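Local coordinates for protein probable thiol peroxidase (Mycobacterium tuberculosis, PDB 1Y25) that probably reduces hydrogen peroxide and organic hydroperoxides to water and alcohols with electrons from thioredoxin, helping to protect the cell against oxidative stress, at residues 43-48 with 75-80; 65-70 with 157-162; 27-32 with 104-109; 49-54 with 129-134; 15-20 with 144-149. The protein carries 1 engineered substitution. All coordinates share one frame; numbering follows the deposited sequence.

Contact 1: 43-48 with 75-80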
# COMPACT_ATOMS: atom_id res chain seq x y z
N ARG A 43 -3.13 -13.67 -8.68
CA ARG A 43 -4.00 -12.62 -9.10
C ARG A 43 -5.30 -13.30 -9.56
O ARG A 43 -5.26 -14.33 -10.18
CB ARG A 43 -3.32 -11.72 -10.15
CG ARG A 43 -3.72 -11.99 -11.62
CD ARG A 43 -3.42 -10.74 -12.62
NE ARG A 43 -2.95 -11.23 -13.93
CZ ARG A 43 -3.74 -11.76 -14.86
NH1 ARG A 43 -5.05 -11.84 -14.62
NH2 ARG A 43 -3.23 -12.22 -16.05
N GLY A 44 -6.45 -12.75 -9.18
CA GLY A 44 -7.74 -13.36 -9.49
C GLY A 44 -8.35 -14.02 -8.27
O GLY A 44 -9.55 -14.29 -8.27
N LYS A 45 -7.55 -14.29 -7.23
CA LYS A 45 -8.13 -14.89 -6.02
C LYS A 45 -7.52 -14.23 -4.85
O LYS A 45 -6.50 -13.61 -4.99
CB LYS A 45 -7.91 -16.42 -5.97
CG LYS A 45 -8.78 -17.22 -4.94
CD LYS A 45 -8.18 -18.62 -4.60
CE LYS A 45 -9.28 -19.64 -4.11
NZ LYS A 45 -8.95 -20.34 -2.81
N SER A 46 -8.19 -14.30 -3.70
CA SER A 46 -7.66 -13.78 -2.46
C SER A 46 -6.49 -14.67 -2.00
O SER A 46 -6.55 -15.85 -2.13
CB SER A 46 -8.72 -13.78 -1.37
OG SER A 46 -9.77 -12.89 -1.65
N VAL A 47 -5.44 -14.08 -1.45
CA VAL A 47 -4.41 -14.91 -0.80
C VAL A 47 -4.08 -14.33 0.58
O VAL A 47 -4.02 -13.13 0.73
CB VAL A 47 -3.14 -15.08 -1.69
CG1 VAL A 47 -2.52 -13.66 -2.12
CG2 VAL A 47 -2.13 -15.99 -1.00
N LEU A 48 -3.90 -15.21 1.55
CA LEU A 48 -3.54 -14.82 2.89
C LEU A 48 -2.09 -15.20 3.14
O LEU A 48 -1.69 -16.38 2.97
CB LEU A 48 -4.47 -15.47 3.90
CG LEU A 48 -4.21 -15.24 5.40
CD1 LEU A 48 -5.53 -15.48 6.14
CD2 LEU A 48 -3.12 -16.10 5.95
N GLY A 75 -10.93 -24.30 1.50
CA GLY A 75 -10.07 -24.31 0.28
C GLY A 75 -9.42 -22.95 -0.06
O GLY A 75 -9.04 -22.66 -1.22
N ALA A 76 -9.32 -22.10 0.96
CA ALA A 76 -8.66 -20.81 0.89
C ALA A 76 -7.13 -20.97 0.57
O ALA A 76 -6.51 -21.96 0.98
CB ALA A 76 -8.86 -20.16 2.24
N THR A 77 -6.55 -20.03 -0.16
CA THR A 77 -5.07 -20.00 -0.36
C THR A 77 -4.28 -19.28 0.74
O THR A 77 -4.41 -18.06 0.96
CB THR A 77 -4.74 -19.49 -1.74
OG1 THR A 77 -5.65 -20.12 -2.63
CG2 THR A 77 -3.30 -19.83 -2.16
N VAL A 78 -3.50 -20.08 1.48
CA VAL A 78 -2.67 -19.57 2.59
C VAL A 78 -1.22 -19.88 2.30
O VAL A 78 -0.83 -21.02 2.14
CB VAL A 78 -3.08 -20.16 4.00
CG1 VAL A 78 -2.22 -19.66 5.07
CG2 VAL A 78 -4.55 -19.84 4.28
N LEU A 79 -0.44 -18.82 2.30
CA LEU A 79 0.98 -18.88 2.04
C LEU A 79 1.67 -18.58 3.37
O LEU A 79 1.45 -17.56 4.03
CB LEU A 79 1.35 -17.79 1.00
CG LEU A 79 2.59 -17.92 0.17
CD1 LEU A 79 2.44 -19.12 -0.72
CD2 LEU A 79 2.97 -16.72 -0.64
N CYS A 80 2.58 -19.45 3.72
CA CYS A 80 3.27 -19.38 4.95
C CYS A 80 4.67 -18.82 4.69
O CYS A 80 5.51 -19.53 4.14
CB CYS A 80 3.29 -20.79 5.59
SG CYS A 80 1.77 -21.20 6.39
O HOH W 1 -8.14 -17.77 -1.05
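G75, the first residue to leave helical geometry after helix 58-74, turns its carbonyl toward the ammonium group of K45, whose NZ comes to 2.8 Å from G75 O in a bond of weak geometry. K45 gets there because its chain runs out extended from a CG anti to the backbone N (chi1 -165°) and bends at its last torsion. The same nitrogen lies beside A76 CA and makes a second, longer weak bond to T77 OG1. One water sits in the angle between the chains: it accepts from K45 NZ and T77 N and donates to S46 O, linking them just before direct strand pairing begins. T77 O then takes the almost straight bond from L48 N (3.0 Å, 176° at the hydrogen), while T77 CG2 brushes V47 CG2 at 4.2 Å. V78 is the parallel partner of L48. The two side chains leave the sheet together and lie side by side, V78 CG1 3.8 Å from L48 CD2, packed against F67 of helix 58-74. L79 closes the pairing, its N giving a 2.8 Å bond to L48 O, so that L48 uses both its N-H and its C=O to straddle V78. On the other face, L79 CB has a loose 4.4 Å contact with V47 CG2, and L79 packs further on F27 and F42. Strand 47-51, helix 58-74 and strand 78-82 form a beta-alpha-beta crossover that supplies two of the three parallel strands of the thioredoxin-fold sheet of peroxiredoxins.

Contact 2: 65-70 with 157-162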
# COMPACT_ATOMS: atom_id res chain seq x y z
N ARG A 65 -0.25 -24.79 11.69
CA ARG A 65 -1.20 -25.86 11.93
C ARG A 65 -2.65 -25.32 11.93
O ARG A 65 -3.56 -25.98 11.42
CB ARG A 65 -0.90 -26.55 13.25
CG ARG A 65 0.49 -27.10 13.32
CD ARG A 65 0.63 -27.88 14.56
NE ARG A 65 2.01 -28.20 14.76
CZ ARG A 65 2.82 -27.69 15.69
NH1 ARG A 65 2.40 -26.82 16.60
NH2 ARG A 65 4.07 -28.12 15.71
N THR A 66 -2.88 -24.17 12.54
CA THR A 66 -4.25 -23.64 12.67
C THR A 66 -4.78 -23.16 11.31
O THR A 66 -5.94 -23.39 10.98
CB THR A 66 -4.28 -22.49 13.69
OG1 THR A 66 -3.82 -22.97 14.98
CG2 THR A 66 -5.67 -21.87 13.80
N PHE A 67 -3.97 -22.42 10.55
CA PHE A 67 -4.37 -22.07 9.16
C PHE A 67 -4.58 -23.27 8.23
O PHE A 67 -5.52 -23.30 7.45
CB PHE A 67 -3.42 -21.06 8.56
CG PHE A 67 -3.67 -19.62 9.03
CD1 PHE A 67 -4.89 -18.97 8.79
CD2 PHE A 67 -2.66 -18.91 9.66
CE1 PHE A 67 -5.10 -17.63 9.21
CE2 PHE A 67 -2.84 -17.58 10.07
CZ PHE A 67 -4.04 -16.95 9.84
N ASP A 68 -3.77 -24.30 8.38
CA ASP A 68 -3.93 -25.49 7.58
C ASP A 68 -5.27 -26.13 7.79
O ASP A 68 -5.94 -26.49 6.81
CB ASP A 68 -2.86 -26.52 7.93
CG ASP A 68 -2.81 -27.66 6.93
OD1 ASP A 68 -2.44 -27.33 5.78
OD2 ASP A 68 -3.13 -28.83 7.27
N GLU A 69 -5.62 -26.30 9.05
CA GLU A 69 -6.86 -26.88 9.47
C GLU A 69 -8.06 -26.09 8.88
O GLU A 69 -8.95 -26.64 8.29
CB GLU A 69 -6.79 -26.97 10.99
CG GLU A 69 -8.03 -27.47 11.71
CD GLU A 69 -8.93 -26.30 12.25
OE1 GLU A 69 -8.37 -25.18 12.59
OE2 GLU A 69 -10.18 -26.53 12.34
N ARG A 70 -8.03 -24.76 8.96
CA ARG A 70 -9.06 -23.91 8.45
C ARG A 70 -9.12 -23.79 6.92
O ARG A 70 -10.21 -23.81 6.36
CB ARG A 70 -8.92 -22.52 9.06
CG ARG A 70 -8.93 -22.53 10.58
CD ARG A 70 -10.32 -22.85 11.16
NE ARG A 70 -11.00 -21.58 11.39
CZ ARG A 70 -12.07 -21.14 10.74
NH1 ARG A 70 -12.68 -21.92 9.84
NH2 ARG A 70 -12.54 -19.92 11.02
N GLU A 157 -9.46 -15.48 12.96
CA GLU A 157 -10.83 -15.27 12.54
C GLU A 157 -10.98 -14.06 11.64
O GLU A 157 -11.69 -14.14 10.62
CB GLU A 157 -11.79 -15.13 13.72
CG GLU A 157 -11.88 -16.37 14.65
CD GLU A 157 -12.46 -17.65 13.99
OE1 GLU A 157 -12.91 -17.64 12.80
OE2 GLU A 157 -12.48 -18.67 14.70
N ALA A 158 -10.36 -12.93 12.08
CA ALA A 158 -10.44 -11.66 11.37
C ALA A 158 -9.70 -11.73 10.04
O ALA A 158 -10.19 -11.28 9.01
CB ALA A 158 -9.90 -10.55 12.23
N ALA A 159 -8.55 -12.40 10.03
CA ALA A 159 -7.84 -12.69 8.78
C ALA A 159 -8.70 -13.55 7.87
O ALA A 159 -8.87 -13.25 6.68
CB ALA A 159 -6.56 -13.35 9.08
N LEU A 160 -9.27 -14.62 8.42
CA LEU A 160 -10.12 -15.51 7.57
C LEU A 160 -11.41 -14.86 7.10
O LEU A 160 -11.84 -15.17 6.01
CB LEU A 160 -10.40 -16.85 8.30
CG LEU A 160 -9.15 -17.70 8.52
CD1 LEU A 160 -9.44 -18.90 9.39
CD2 LEU A 160 -8.59 -18.16 7.14
N ALA A 161 -11.98 -13.91 7.87
CA ALA A 161 -13.16 -13.21 7.39
C ALA A 161 -12.82 -12.30 6.18
O ALA A 161 -13.56 -12.26 5.18
CB ALA A 161 -13.90 -12.44 8.53
N ALA A 162 -11.66 -11.67 6.22
CA ALA A 162 -11.21 -10.87 5.09
C ALA A 162 -10.92 -11.75 3.86
O ALA A 162 -11.12 -11.36 2.75
CB ALA A 162 -9.97 -10.05 5.51
O HOH W 2 -10.68 -20.06 13.35
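Two helices that cover one face of the central sheet in this thioredoxin fold meet here, F67 and R70 of helix 58-74 facing E157, A159 and L160 of helix 156-163. The short axes stay 11.9 Å apart and diverge by 38°, so long side chains have to fill the gap. L160 fills much of it with its two branches. CD2 lies at the edge of the F67 ring, 4.1 Å from F67 CE1, where A159 CB also arrives near the ring plane. CD1 lies against one face of the R70 guanidinium, 3.6 Å from R70 NH2. R70 can lie over the leucine because its chain folds at chi2 (-72°) and again at chi3, which carries the guanidinium across to E157. There NH2 meets E157 OE1 at 2.9 Å in a salt bridge, with the carboxylate oxygen in the guanidinium plane but the carboxylate itself turned away by 47°. The hydrogen bond within this pair is bent and weak. F67 also stacks edge-to-face with Y156 and packs on L48 of the sheet. Apolar groups therefore hold the side of the contact nearest the sheet, while the ion pair on the more exposed side probably adds only modest strength.

Contact 3: 27-32 with 104-109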
# COMPACT_ATOMS: atom_id res chain seq x y z
N PHE A 27 5.95 -9.64 -5.02
CA PHE A 27 7.04 -10.46 -4.52
C PHE A 27 7.36 -11.64 -5.35
O PHE A 27 6.56 -12.12 -6.10
CB PHE A 27 6.73 -10.92 -3.08
CG PHE A 27 5.42 -11.67 -2.94
CD1 PHE A 27 5.32 -13.02 -3.27
CD2 PHE A 27 4.30 -11.05 -2.48
CE1 PHE A 27 4.09 -13.73 -3.13
CE2 PHE A 27 3.07 -11.75 -2.37
CZ PHE A 27 2.98 -13.06 -2.62
N THR A 28 8.61 -12.09 -5.20
CA THR A 28 9.03 -13.40 -5.57
C THR A 28 9.56 -14.01 -4.26
O THR A 28 10.11 -13.33 -3.40
CB THR A 28 10.12 -13.37 -6.70
OG1 THR A 28 11.17 -12.52 -6.29
CG2 THR A 28 9.55 -12.84 -8.03
N LEU A 29 9.26 -15.29 -4.07
CA LEU A 29 9.67 -16.04 -2.92
C LEU A 29 10.17 -17.39 -3.41
O LEU A 29 9.99 -17.72 -4.59
CB LEU A 29 8.50 -16.17 -1.99
CG LEU A 29 8.11 -14.90 -1.28
CD1 LEU A 29 6.83 -15.18 -0.49
CD2 LEU A 29 9.17 -14.34 -0.28
N THR A 30 10.74 -18.19 -2.51
CA THR A 30 11.22 -19.54 -2.89
C THR A 30 10.34 -20.64 -2.26
O THR A 30 10.11 -20.63 -1.03
CB THR A 30 12.74 -19.73 -2.52
OG1 THR A 30 13.51 -18.65 -3.11
CG2 THR A 30 13.31 -21.09 -2.97
N GLY A 31 9.83 -21.54 -3.11
CA GLY A 31 8.99 -22.66 -2.72
C GLY A 31 9.86 -23.83 -2.32
O GLY A 31 11.10 -23.76 -2.44
N GLY A 32 9.22 -24.89 -1.81
CA GLY A 32 9.94 -26.02 -1.19
C GLY A 32 10.83 -26.76 -2.14
O GLY A 32 11.79 -27.42 -1.74
N ALA A 104 6.70 -20.59 1.67
CA ALA A 104 7.38 -19.64 0.82
C ALA A 104 8.46 -18.97 1.64
O ALA A 104 8.19 -18.45 2.71
CB ALA A 104 6.39 -18.62 0.35
N SER A 105 9.70 -19.03 1.15
CA SER A 105 10.89 -18.53 1.85
C SER A 105 11.30 -17.17 1.24
O SER A 105 11.42 -17.04 0.02
CB SER A 105 12.05 -19.56 1.72
OG SER A 105 13.19 -19.13 2.38
N ALA A 106 11.59 -16.19 2.12
CA ALA A 106 12.20 -14.94 1.74
C ALA A 106 13.71 -14.94 1.88
O ALA A 106 14.33 -13.88 1.87
CB ALA A 106 11.57 -13.80 2.54
N PHE A 107 14.33 -16.11 2.02
CA PHE A 107 15.75 -16.14 2.41
C PHE A 107 16.64 -15.44 1.33
O PHE A 107 17.71 -14.98 1.66
CB PHE A 107 16.23 -17.58 2.70
CG PHE A 107 16.72 -18.33 1.50
CD1 PHE A 107 18.07 -18.51 1.28
CD2 PHE A 107 15.81 -18.84 0.53
CE1 PHE A 107 18.52 -19.17 0.17
CE2 PHE A 107 16.27 -19.52 -0.55
CZ PHE A 107 17.62 -19.69 -0.73
N ARG A 108 16.19 -15.35 0.06
CA ARG A 108 16.95 -14.66 -1.02
C ARG A 108 16.06 -13.70 -1.78
O ARG A 108 16.29 -13.43 -2.95
CB ARG A 108 17.62 -15.69 -1.97
CG ARG A 108 16.67 -16.65 -2.63
CD ARG A 108 17.42 -17.48 -3.67
NE ARG A 108 16.56 -18.47 -4.35
CZ ARG A 108 16.88 -19.72 -4.67
NH1 ARG A 108 18.02 -20.26 -4.30
NH2 ARG A 108 15.99 -20.48 -5.26
N ASP A 109 15.02 -13.19 -1.12
CA ASP A 109 14.19 -12.19 -1.73
C ASP A 109 13.96 -10.99 -0.78
O ASP A 109 14.25 -11.07 0.40
CB ASP A 109 12.88 -12.85 -2.14
CG ASP A 109 13.05 -13.75 -3.37
OD1 ASP A 109 13.26 -13.12 -4.44
OD2 ASP A 109 13.01 -15.06 -3.26
O HOH W 3 13.72 -16.38 -1.36
O HOH W 4 13.31 -19.17 -6.06
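T30 OG1 is gripped from three directions: R108 NE gives it a weak bond of 3.3 Å, one water donates to it, and a second water accepts a hydrogen bond from it. With OG1 beside the backbone N (chi1 -54°), the hydroxyl faces R108 NE and this second water, which also bonds S105 O and R108 N. The backbones meet in a single antiparallel hydrogen-bonded pair. T30 N reaches S105 O at 2.9 Å, in the carbonyl plane and on a lone pair, and S105 N returns a 2.7 Å bond to T30 O. Beyond the pair the second chain folds into a type I turn from A106 to D109, entered through an ST turn in which S105 OG accepts from F107 N; that hydroxyl is also bonded to D84 O. The turn brings the D109 carboxylate back to the first chain, where T28 OG1 donates to OD1 at 2.9 Å from well above the carboxylate plane. R108 lies against F107, its CG over one face of the ring and F107 CE2 over one face of its guanidinium. On the inner side L29 spreads its methyls, CD1 3.6 Å from A104 CB and CD2 3.7 Å from A106 CB, with F111 covering both L29 and A106. The arrangement is that of a beta-hairpin, strands 28-30 and 36-38, docked by one bridge at the end of strand 101-105, the outermost strand within this chain on that side of the thioredoxin-fold sheet.

Contact 4: 49-54 with 129-134. With ACT (acetate ion), chain C.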
# COMPACT_ATOMS: atom_id res chain seq x y z
N LEU A 49 -1.33 -14.17 3.50
CA LEU A 49 0.09 -14.26 3.88
C LEU A 49 0.13 -14.33 5.37
O LEU A 49 -0.25 -13.35 6.06
CB LEU A 49 0.89 -12.99 3.43
CG LEU A 49 0.75 -12.50 1.98
CD1 LEU A 49 1.65 -11.29 1.77
CD2 LEU A 49 0.92 -13.63 0.95
N ASN A 50 0.51 -15.51 5.82
CA ASN A 50 0.86 -15.82 7.20
C ASN A 50 2.37 -15.67 7.37
O ASN A 50 3.12 -16.55 7.08
CB ASN A 50 0.39 -17.26 7.56
CG ASN A 50 0.60 -17.60 9.03
OD1 ASN A 50 0.47 -16.74 9.89
ND2 ASN A 50 0.94 -18.87 9.34
N ILE A 51 2.78 -14.53 7.92
CA ILE A 51 4.18 -14.11 7.98
C ILE A 51 4.67 -14.28 9.41
O ILE A 51 3.98 -13.85 10.39
CB ILE A 51 4.33 -12.61 7.54
CG1 ILE A 51 3.64 -12.31 6.20
CG2 ILE A 51 5.80 -12.15 7.58
CD1 ILE A 51 3.23 -10.83 6.03
N PHE A 52 5.82 -14.94 9.59
CA PHE A 52 6.31 -15.20 10.97
C PHE A 52 7.80 -15.39 10.99
O PHE A 52 8.42 -15.62 9.94
CB PHE A 52 5.64 -16.42 11.57
CG PHE A 52 5.60 -17.59 10.62
CD1 PHE A 52 4.49 -17.85 9.83
CD2 PHE A 52 6.72 -18.46 10.51
CE1 PHE A 52 4.47 -18.93 8.93
CE2 PHE A 52 6.72 -19.56 9.57
CZ PHE A 52 5.60 -19.78 8.79
N PRO A 53 8.38 -15.34 12.21
CA PRO A 53 9.82 -15.62 12.43
C PRO A 53 10.36 -16.98 11.86
O PRO A 53 11.30 -16.97 11.09
CB PRO A 53 10.01 -15.44 13.97
CG PRO A 53 8.84 -14.64 14.43
CD PRO A 53 7.70 -14.89 13.46
N SER A 54 9.76 -18.11 12.21
CA SER A 54 10.25 -19.43 11.83
C SER A 54 9.25 -20.54 12.13
O SER A 54 8.64 -20.49 13.18
CB SER A 54 11.54 -19.75 12.62
OG SER A 54 12.04 -21.01 12.23
N ALA A 129 8.85 -10.27 11.47
CA ALA A 129 7.92 -10.18 12.58
C ALA A 129 6.57 -10.95 12.24
O ALA A 129 6.25 -11.19 11.09
CB ALA A 129 7.62 -8.73 12.79
N ARG A 130 5.75 -11.22 13.26
CA ARG A 130 4.49 -11.94 13.05
C ARG A 130 3.47 -10.96 12.49
O ARG A 130 3.22 -9.90 13.06
CB ARG A 130 4.00 -12.55 14.32
CG ARG A 130 2.99 -13.58 14.13
CD ARG A 130 2.58 -14.22 15.41
NE ARG A 130 3.66 -14.63 16.28
CZ ARG A 130 4.55 -15.58 16.01
NH1 ARG A 130 4.54 -16.24 14.87
NH2 ARG A 130 5.52 -15.82 16.85
N ALA A 131 2.97 -11.26 11.30
CA ALA A 131 1.99 -10.42 10.65
C ALA A 131 1.09 -11.26 9.71
O ALA A 131 1.46 -12.34 9.30
CB ALA A 131 2.73 -9.29 9.85
N ILE A 132 -0.08 -10.68 9.36
CA ILE A 132 -1.00 -11.21 8.39
C ILE A 132 -1.22 -10.09 7.40
O ILE A 132 -1.42 -8.90 7.81
CB ILE A 132 -2.40 -11.66 9.01
CG1 ILE A 132 -2.27 -12.68 10.13
CG2 ILE A 132 -3.32 -12.22 7.96
CD1 ILE A 132 -1.55 -13.95 9.79
N VAL A 133 -1.19 -10.47 6.13
CA VAL A 133 -1.67 -9.65 5.02
C VAL A 133 -2.60 -10.49 4.16
O VAL A 133 -2.19 -11.52 3.64
CB VAL A 133 -0.49 -9.03 4.08
CG1 VAL A 133 -1.10 -8.19 3.02
CG2 VAL A 133 0.53 -8.15 4.88
N VAL A 134 -3.84 -10.02 3.97
CA VAL A 134 -4.77 -10.58 2.93
C VAL A 134 -4.81 -9.69 1.70
O VAL A 134 -5.02 -8.48 1.83
CB VAL A 134 -6.17 -10.84 3.47
CG1 VAL A 134 -7.15 -11.31 2.36
CG2 VAL A 134 -6.12 -11.84 4.63
C ACT C . 7.57 -18.03 18.29
O ACT C . 6.91 -18.22 17.20
OXT ACT C . 7.26 -18.85 19.19
CH3 ACT C . 8.67 -17.00 18.50
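R130, across from F52, sends CB and CG past I51 O, at 4.1 and 3.9 Å. The chain starts extended and bends at chi3 (-47°), which brings the guanidinium across to F52 CB and P53 CD, the arginine crossing the proline at about a right angle. NH1 comes to 3.5 Å from F52 CB while bonding S60 OG, the engineered serine in place of the active-site cysteine. At the tip, NH2 donates to I150 O and to acetate O (2.8 Å), an ion probably taken from the crystallisation liquor. T57, V59 and S60 also bind the acetate, consistent with its occupying the active-site pocket; P53, T57 and residue 60 belong to the peroxiredoxin Pxxx(T/S)xxC motif. Strands 49-51 and 131-134 are antiparallel neighbours in the thioredoxin-fold sheet, their axes 5.0 Å apart and their directions at 167°. L49 with V133 and I51 with A131 are hydrogen-bonded pairs, each joined by two N-H to O=C bonds. Their side chains share a face, on which I51 CD1 sits 4.1 Å from A131 CB and 4.0 Å from V133 CG2, and L49 lies side by side with V133. N50 and I132, the non-hydrogen-bonded pair between them, point to the other face. There N50 ND2 is held by S63 OG, and N50 OD1 lies 3.4 Å from I132 CD1.

Contact 5: 15-20 with 144-149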
# COMPACT_ATOMS: atom_id res chain seq x y z
N GLY A 15 10.16 -1.10 8.56
CA GLY A 15 9.24 -0.20 7.87
C GLY A 15 7.84 -0.46 8.28
O GLY A 15 7.60 -0.79 9.43
N GLU A 16 6.92 -0.33 7.33
CA GLU A 16 5.48 -0.42 7.59
C GLU A 16 4.75 -1.31 6.54
O GLU A 16 5.13 -1.36 5.36
CB GLU A 16 4.85 0.97 7.65
CG GLU A 16 4.81 1.67 9.06
CD GLU A 16 4.24 3.16 8.99
OE1 GLU A 16 3.33 3.53 9.83
OE2 GLU A 16 4.73 3.96 8.13
N LEU A 17 3.68 -1.93 7.03
CA LEU A 17 2.79 -2.76 6.23
C LEU A 17 2.00 -1.79 5.31
O LEU A 17 1.80 -0.61 5.64
CB LEU A 17 1.83 -3.54 7.16
CG LEU A 17 2.44 -4.74 7.93
CD1 LEU A 17 1.42 -5.34 8.87
CD2 LEU A 17 2.90 -5.75 6.89
N PRO A 18 1.60 -2.28 4.15
CA PRO A 18 0.90 -1.38 3.17
C PRO A 18 -0.50 -1.12 3.67
O PRO A 18 -1.04 -1.98 4.31
CB PRO A 18 0.93 -2.21 1.87
CG PRO A 18 1.02 -3.59 2.33
CD PRO A 18 1.83 -3.62 3.59
N ALA A 19 -1.02 0.09 3.46
CA ALA A 19 -2.45 0.39 3.71
C ALA A 19 -3.45 -0.50 2.96
O ALA A 19 -3.37 -0.75 1.72
CB ALA A 19 -2.70 1.77 3.35
N VAL A 20 -4.44 -0.94 3.70
CA VAL A 20 -5.65 -1.57 3.13
C VAL A 20 -6.16 -0.65 2.00
O VAL A 20 -6.15 0.55 2.16
CB VAL A 20 -6.62 -1.84 4.26
CG1 VAL A 20 -8.01 -2.09 3.74
CG2 VAL A 20 -6.15 -3.00 5.10
N THR A 144 -4.71 -6.35 7.08
CA THR A 144 -3.47 -6.45 7.69
C THR A 144 -3.64 -6.56 9.20
O THR A 144 -4.63 -6.03 9.79
CB THR A 144 -2.50 -5.23 7.35
OG1 THR A 144 -2.99 -3.95 7.88
CG2 THR A 144 -2.27 -5.19 5.85
N GLU A 145 -2.69 -7.32 9.78
CA GLU A 145 -2.43 -7.34 11.17
C GLU A 145 -0.95 -7.41 11.40
O GLU A 145 -0.29 -8.36 10.96
CB GLU A 145 -3.09 -8.56 11.85
CG GLU A 145 -2.98 -8.51 13.33
CD GLU A 145 -3.24 -9.82 14.06
OE1 GLU A 145 -3.48 -10.92 13.44
OE2 GLU A 145 -3.12 -9.69 15.31
N LEU A 146 -0.42 -6.45 12.18
CA LEU A 146 0.87 -6.57 12.80
C LEU A 146 0.60 -7.02 14.23
O LEU A 146 0.14 -6.23 15.13
CB LEU A 146 1.67 -5.28 12.74
CG LEU A 146 3.17 -5.34 13.16
CD1 LEU A 146 4.08 -6.26 12.37
CD2 LEU A 146 3.75 -3.97 13.17
N VAL A 147 0.93 -8.29 14.48
CA VAL A 147 0.77 -8.82 15.81
C VAL A 147 1.66 -8.04 16.83
O VAL A 147 2.86 -7.91 16.64
CB VAL A 147 1.01 -10.35 15.87
CG1 VAL A 147 0.68 -10.87 17.26
CG2 VAL A 147 0.29 -11.06 14.79
N PRO A 148 1.02 -7.45 17.85
CA PRO A 148 1.64 -6.52 18.79
C PRO A 148 2.83 -7.07 19.57
O PRO A 148 3.78 -6.32 19.88
CB PRO A 148 0.48 -6.18 19.79
CG PRO A 148 -0.71 -6.47 19.13
CD PRO A 148 -0.44 -7.54 18.08
N GLU A 149 2.75 -8.37 19.89
CA GLU A 149 3.73 -9.08 20.65
C GLU A 149 4.07 -10.32 19.87
O GLU A 149 3.16 -11.02 19.48
CB GLU A 149 3.13 -9.47 22.03
CG GLU A 149 3.82 -10.58 22.82
CD GLU A 149 5.29 -10.32 23.09
OE1 GLU A 149 6.14 -11.17 22.68
OE2 GLU A 149 5.61 -9.26 23.70
O HOH W 5 -2.47 -1.72 6.90
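The irregular chain 15-20 passes strand 144-146 without pairing with it, the nearest CA atoms, those of V20 and T144, being 7.0 Å apart. That strand belongs to 141-146, the outermost within this chain on one side of the thioredoxin-fold sheet, and L17 is the side chain that leans on it most. With CG beside the backbone N (chi1 -75°), L17 points CD1 at the strand, where it lies 3.9 Å from L146 CB and 4.0 Å from E145 C. T144 CB is a little farther from the same methyl. L17 also touches V133 of the next strand, so it closes over the sheet at this end. P18 follows with its carbonyl turned to T144: a water that donates to P18 O (3.0 Å) accepts from T144 OG1, although its distance to the threonine is doubtfully short. The second subunit of the homodimer lies against the same residues, with D33 of that subunit packing on T144 and accepting a bond from V20 N. Residues of 15-20 thus touch both their own sheet and the neighbouring subunit. V20 completes the contact from the side, its CG2 methyl 4.1 Å from T144 N.

In the fold
Contacts 1, 4 and 5 follow the five-stranded sheet from strand 78-82 through 47-51 and 131-135 to 141-146; contacts 1 and 4 share strand 47-51, and the centres of 4 and 5 are about 9 Å apart. Contact 3 fastens the hairpin 28-30/36-38 to strand 101-105 at the other side. Contact 2 lies on the helical layer, about 11 Å from contact 1 between centres, with F67 and A159 resting on L48. Along the chain, contact 5 spans all of contacts 1, 3 and 4. Contact 4, nearest the chain's centre, joins the sheet directly to the active-site pocket, whereas contact 5 carries it toward the second subunit.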